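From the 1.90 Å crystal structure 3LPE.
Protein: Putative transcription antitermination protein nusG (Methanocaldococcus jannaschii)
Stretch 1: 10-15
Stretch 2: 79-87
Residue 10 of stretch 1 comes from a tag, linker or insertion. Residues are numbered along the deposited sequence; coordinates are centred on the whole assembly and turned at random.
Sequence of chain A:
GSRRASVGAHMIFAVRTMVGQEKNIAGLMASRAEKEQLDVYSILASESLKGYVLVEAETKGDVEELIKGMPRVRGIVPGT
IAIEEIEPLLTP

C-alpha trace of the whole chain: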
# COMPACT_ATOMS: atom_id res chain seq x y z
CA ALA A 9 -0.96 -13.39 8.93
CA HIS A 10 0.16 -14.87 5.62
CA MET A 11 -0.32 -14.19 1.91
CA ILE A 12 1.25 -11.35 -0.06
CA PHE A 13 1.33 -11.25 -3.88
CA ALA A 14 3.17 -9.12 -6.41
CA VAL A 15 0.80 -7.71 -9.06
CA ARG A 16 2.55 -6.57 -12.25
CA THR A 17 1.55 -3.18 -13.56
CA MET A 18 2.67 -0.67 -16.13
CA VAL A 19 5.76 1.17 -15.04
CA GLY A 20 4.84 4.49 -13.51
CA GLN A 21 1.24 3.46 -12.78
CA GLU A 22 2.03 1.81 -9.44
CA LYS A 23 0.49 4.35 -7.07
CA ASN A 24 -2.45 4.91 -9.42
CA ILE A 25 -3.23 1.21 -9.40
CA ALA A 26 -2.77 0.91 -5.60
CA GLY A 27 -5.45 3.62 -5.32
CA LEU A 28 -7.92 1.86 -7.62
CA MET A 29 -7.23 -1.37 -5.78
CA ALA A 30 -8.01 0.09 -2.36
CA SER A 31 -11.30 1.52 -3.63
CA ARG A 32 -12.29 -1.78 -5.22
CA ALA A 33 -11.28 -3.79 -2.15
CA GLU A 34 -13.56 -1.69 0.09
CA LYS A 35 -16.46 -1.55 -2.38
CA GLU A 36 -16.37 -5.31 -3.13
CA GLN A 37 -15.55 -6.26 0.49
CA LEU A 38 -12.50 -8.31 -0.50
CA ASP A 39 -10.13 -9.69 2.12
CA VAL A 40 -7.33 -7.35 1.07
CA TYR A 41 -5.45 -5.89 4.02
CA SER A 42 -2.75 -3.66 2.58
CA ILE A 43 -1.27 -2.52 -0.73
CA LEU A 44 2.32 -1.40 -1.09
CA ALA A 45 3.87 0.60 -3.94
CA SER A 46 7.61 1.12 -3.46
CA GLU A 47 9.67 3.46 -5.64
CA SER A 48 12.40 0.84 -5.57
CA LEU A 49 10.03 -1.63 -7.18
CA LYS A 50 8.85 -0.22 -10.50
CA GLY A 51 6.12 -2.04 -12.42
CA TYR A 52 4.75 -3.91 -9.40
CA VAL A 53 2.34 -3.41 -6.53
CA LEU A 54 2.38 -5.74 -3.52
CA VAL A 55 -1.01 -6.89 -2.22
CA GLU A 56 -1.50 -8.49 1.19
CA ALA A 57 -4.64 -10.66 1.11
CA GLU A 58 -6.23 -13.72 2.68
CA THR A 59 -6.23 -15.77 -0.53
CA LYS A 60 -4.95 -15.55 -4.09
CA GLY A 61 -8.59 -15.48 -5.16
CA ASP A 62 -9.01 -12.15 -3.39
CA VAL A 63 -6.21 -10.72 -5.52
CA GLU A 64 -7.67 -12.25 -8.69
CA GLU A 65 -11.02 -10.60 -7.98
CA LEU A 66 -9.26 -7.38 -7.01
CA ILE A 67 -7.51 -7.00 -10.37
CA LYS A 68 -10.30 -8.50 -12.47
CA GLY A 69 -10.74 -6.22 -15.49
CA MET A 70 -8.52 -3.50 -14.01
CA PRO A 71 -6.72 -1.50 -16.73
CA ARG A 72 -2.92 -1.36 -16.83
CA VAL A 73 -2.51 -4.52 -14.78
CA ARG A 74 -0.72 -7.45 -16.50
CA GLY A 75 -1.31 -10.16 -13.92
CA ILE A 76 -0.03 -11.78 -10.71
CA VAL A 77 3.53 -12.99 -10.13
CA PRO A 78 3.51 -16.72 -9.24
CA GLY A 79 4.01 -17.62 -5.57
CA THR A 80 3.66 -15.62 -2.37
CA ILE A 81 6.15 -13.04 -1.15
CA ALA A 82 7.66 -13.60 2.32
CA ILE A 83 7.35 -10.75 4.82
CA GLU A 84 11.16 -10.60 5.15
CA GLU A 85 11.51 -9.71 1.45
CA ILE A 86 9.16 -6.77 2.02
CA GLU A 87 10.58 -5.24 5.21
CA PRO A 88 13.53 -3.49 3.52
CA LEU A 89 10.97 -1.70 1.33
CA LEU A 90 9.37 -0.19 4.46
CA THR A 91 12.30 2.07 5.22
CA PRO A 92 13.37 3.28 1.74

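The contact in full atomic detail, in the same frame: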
# COMPACT_ATOMS: atom_id res chain seq x y z
N HIS A 10 -0.57 -14.15 6.65
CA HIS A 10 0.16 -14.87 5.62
C HIS A 10 0.33 -14.17 4.27
O HIS A 10 1.32 -13.46 4.06
CB HIS A 10 -0.37 -16.31 5.44
CG HIS A 10 -1.86 -16.40 5.37
ND1 HIS A 10 -2.65 -16.55 6.49
CD2 HIS A 10 -2.71 -16.36 4.31
CE1 HIS A 10 -3.92 -16.60 6.13
NE2 HIS A 10 -3.98 -16.49 4.81
N MET A 11 -0.62 -14.36 3.35
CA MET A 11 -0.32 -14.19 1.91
C MET A 11 -0.12 -12.77 1.38
O MET A 11 -0.93 -11.85 1.62
CB MET A 11 -1.33 -14.95 1.06
CG MET A 11 -1.34 -16.43 1.39
SD MET A 11 -2.32 -17.41 0.23
CE MET A 11 -3.59 -18.04 1.31
N ILE A 12 0.99 -12.59 0.65
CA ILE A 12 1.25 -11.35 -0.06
C ILE A 12 1.62 -11.70 -1.50
O ILE A 12 2.38 -12.62 -1.73
CB ILE A 12 2.42 -10.59 0.57
CG1 ILE A 12 2.11 -10.27 2.04
CG2 ILE A 12 2.65 -9.30 -0.18
CD1 ILE A 12 3.34 -9.98 2.84
N PHE A 13 1.06 -10.97 -2.46
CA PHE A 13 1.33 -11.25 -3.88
C PHE A 13 1.86 -10.01 -4.57
O PHE A 13 1.49 -8.88 -4.21
CB PHE A 13 0.05 -11.71 -4.58
CG PHE A 13 -0.44 -13.06 -4.11
CD1 PHE A 13 0.12 -14.22 -4.61
CD2 PHE A 13 -1.42 -13.15 -3.14
CE1 PHE A 13 -0.30 -15.47 -4.16
CE2 PHE A 13 -1.86 -14.40 -2.69
CZ PHE A 13 -1.30 -15.55 -3.20
N ALA A 14 2.73 -10.21 -5.55
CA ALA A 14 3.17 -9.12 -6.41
C ALA A 14 2.27 -9.08 -7.65
O ALA A 14 2.09 -10.09 -8.32
CB ALA A 14 4.65 -9.28 -6.79
N VAL A 15 1.65 -7.93 -7.90
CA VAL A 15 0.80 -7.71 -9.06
C VAL A 15 1.61 -6.85 -10.05
O VAL A 15 2.10 -5.79 -9.69
CB VAL A 15 -0.49 -6.97 -8.67
CG1 VAL A 15 -1.27 -6.53 -9.91
CG2 VAL A 15 -1.34 -7.86 -7.79
N GLY A 79 3.47 -17.37 -6.90
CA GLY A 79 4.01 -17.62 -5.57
C GLY A 79 3.84 -16.43 -4.65
O GLY A 79 3.76 -15.31 -5.11
N THR A 80 3.78 -16.69 -3.34
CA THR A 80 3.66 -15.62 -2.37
C THR A 80 5.00 -14.93 -2.17
O THR A 80 6.05 -15.45 -2.56
CB THR A 80 3.14 -16.15 -1.01
OG1 THR A 80 3.94 -17.27 -0.62
CG2 THR A 80 1.67 -16.60 -1.12
N ILE A 81 4.95 -13.76 -1.55
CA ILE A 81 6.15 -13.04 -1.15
C ILE A 81 6.27 -13.10 0.36
O ILE A 81 5.33 -12.74 1.06
CB ILE A 81 6.06 -11.57 -1.54
CG1 ILE A 81 5.58 -11.40 -3.00
CG2 ILE A 81 7.40 -10.86 -1.31
CD1 ILE A 81 6.51 -12.01 -4.03
N ALA A 82 7.43 -13.53 0.87
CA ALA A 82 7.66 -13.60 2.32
C ALA A 82 7.81 -12.20 2.93
O ALA A 82 8.35 -11.29 2.31
CB ALA A 82 8.89 -14.45 2.64
N ILE A 83 7.33 -12.05 4.16
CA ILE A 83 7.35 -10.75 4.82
C ILE A 83 8.77 -10.17 4.91
O ILE A 83 8.97 -8.96 4.77
CB ILE A 83 6.69 -10.82 6.23
CG1 ILE A 83 6.48 -9.42 6.80
CG2 ILE A 83 7.50 -11.70 7.17
CD1 ILE A 83 5.39 -8.62 6.07
N GLU A 84 9.76 -11.04 5.10
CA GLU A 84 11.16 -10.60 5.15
C GLU A 84 11.66 -9.93 3.87
O GLU A 84 12.55 -9.09 3.93
CB GLU A 84 12.11 -11.73 5.55
CG GLU A 84 11.56 -13.11 5.30
CD GLU A 84 10.55 -13.51 6.35
OE1 GLU A 84 10.77 -13.16 7.53
OE2 GLU A 84 9.55 -14.17 5.99
N GLU A 85 11.10 -10.31 2.72
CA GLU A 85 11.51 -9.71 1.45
C GLU A 85 10.89 -8.33 1.26
O GLU A 85 11.33 -7.53 0.44
CB GLU A 85 11.20 -10.64 0.26
CG GLU A 85 12.07 -11.91 0.28
CD GLU A 85 11.80 -12.89 -0.87
OE1 GLU A 85 10.94 -12.60 -1.72
OE2 GLU A 85 12.45 -13.95 -0.90
N ILE A 86 9.88 -8.04 2.07
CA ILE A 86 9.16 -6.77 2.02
C ILE A 86 9.69 -5.71 2.99
O ILE A 86 9.71 -4.53 2.67
CB ILE A 86 7.67 -7.03 2.28
CG1 ILE A 86 7.06 -7.74 1.06
CG2 ILE A 86 6.92 -5.75 2.61
CD1 ILE A 86 5.61 -8.06 1.23
N GLU A 87 10.13 -6.15 4.17
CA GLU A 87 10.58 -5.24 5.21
C GLU A 87 11.58 -4.15 4.77
O GLU A 87 11.43 -2.99 5.18
CB GLU A 87 11.12 -6.02 6.42
CG GLU A 87 10.07 -6.91 7.06
CD GLU A 87 10.57 -7.63 8.30
OE1 GLU A 87 11.26 -6.99 9.12
OE2 GLU A 87 10.26 -8.83 8.45
O HOH W 1 3.32 -14.06 2.02
O HOH W 2 3.17 -12.81 -6.26

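Residues 12-15 form a strand, and the segment from Gly79 passes close to it before turning, near Ile83, into a weakly bonded helix. The closest CA pairs are Phe13 with Thr80 (CA to CA 5.2 Å) and Ile12 with Ile81 (CA to CA 5.3 Å). The register descends, one chain number rising as the other falls, but the segments diverge steeply and approach closely only around these pairs. Contacting residues lie at least 66 positions apart in sequence.

One direct hydrogen bond joins the backbones. Ile81 N donates to Ile12 O at 2.8 Å with an N-H...O angle of 156°, short and close to linear. The same carbonyl oxygen receives a CA-H...O contact from Thr80, with CA 3.3 Å from Ile12 O and an angle at H of 127°, a less favourable geometry that supplements the amide bond. On each side of this point a water carries the pairing on. Water 1 donates to Ile81 O (water O to Ile81 O 2.6 Å) and to the carbonyl of the tag-derived His10 (water O to His10 O 2.9 Å), while accepting a weak bond from Ile12 N (water O to Ile12 N 3.1 Å). Water 2 accepts from Ala14 N (water O to Ala14 N 2.7 Å) and donates to Gly79 O (water O to Gly79 O 2.8 Å). The backbones are thus linked directly at one point and through water at the next polar groups along.

Within stretch 2, Glu85 N bonds to Ala82 O at 2.9 Å, and Ile83 O accepts from both Ile86 N at 3.0 Å and Glu87 N at 3.1 Å. This turn brings Ile86 round with its CA-to-CB bond directed toward the strand.

Ile12, buried, has the largest area covered by the other stretch, 104 Å² of its surface, and its side chain meets three isoleucines. With chi1 m and chi2 t, its CD1 lies 3.4 Å from Ile86 CD1, a tight methyl contact, and 4.1 Å from Ile83 CD1. Its CG2 is 4.3 Å from Ile81 CB. A branched aliphatic residue suits this buried place because both its methyls pack on Ile86 CD1 (Ile12 CG2 to Ile86 CD1 3.5 Å), and the side chain brings no polar group that would need a partner. Ile81, in the m, m rotamer, also reaches Ala14, with Ile81 CD1 4.3 Å from Ala14 CB; the short alanine side chain still contributes its methyl to this apolar patch.

Phe13 points its CA-to-CB bond away, yet its ring comes back nearer the other stretch. Phe13 CZ lies 3.8 Å from Thr80 CG2, and Phe13 CD1 lies 3.8 Å from Gly79 O. Thr80 presents the same methyl to Met11, whose CG is 3.9 Å from Thr80 CG2, before the methionine's end leads away. Its hydroxyl OG1 lies away from this apolar contact. Gly79 adopts phi 87°, a value that by itself favours glycine. In total the two stretches bury 366 Å², both sides summed.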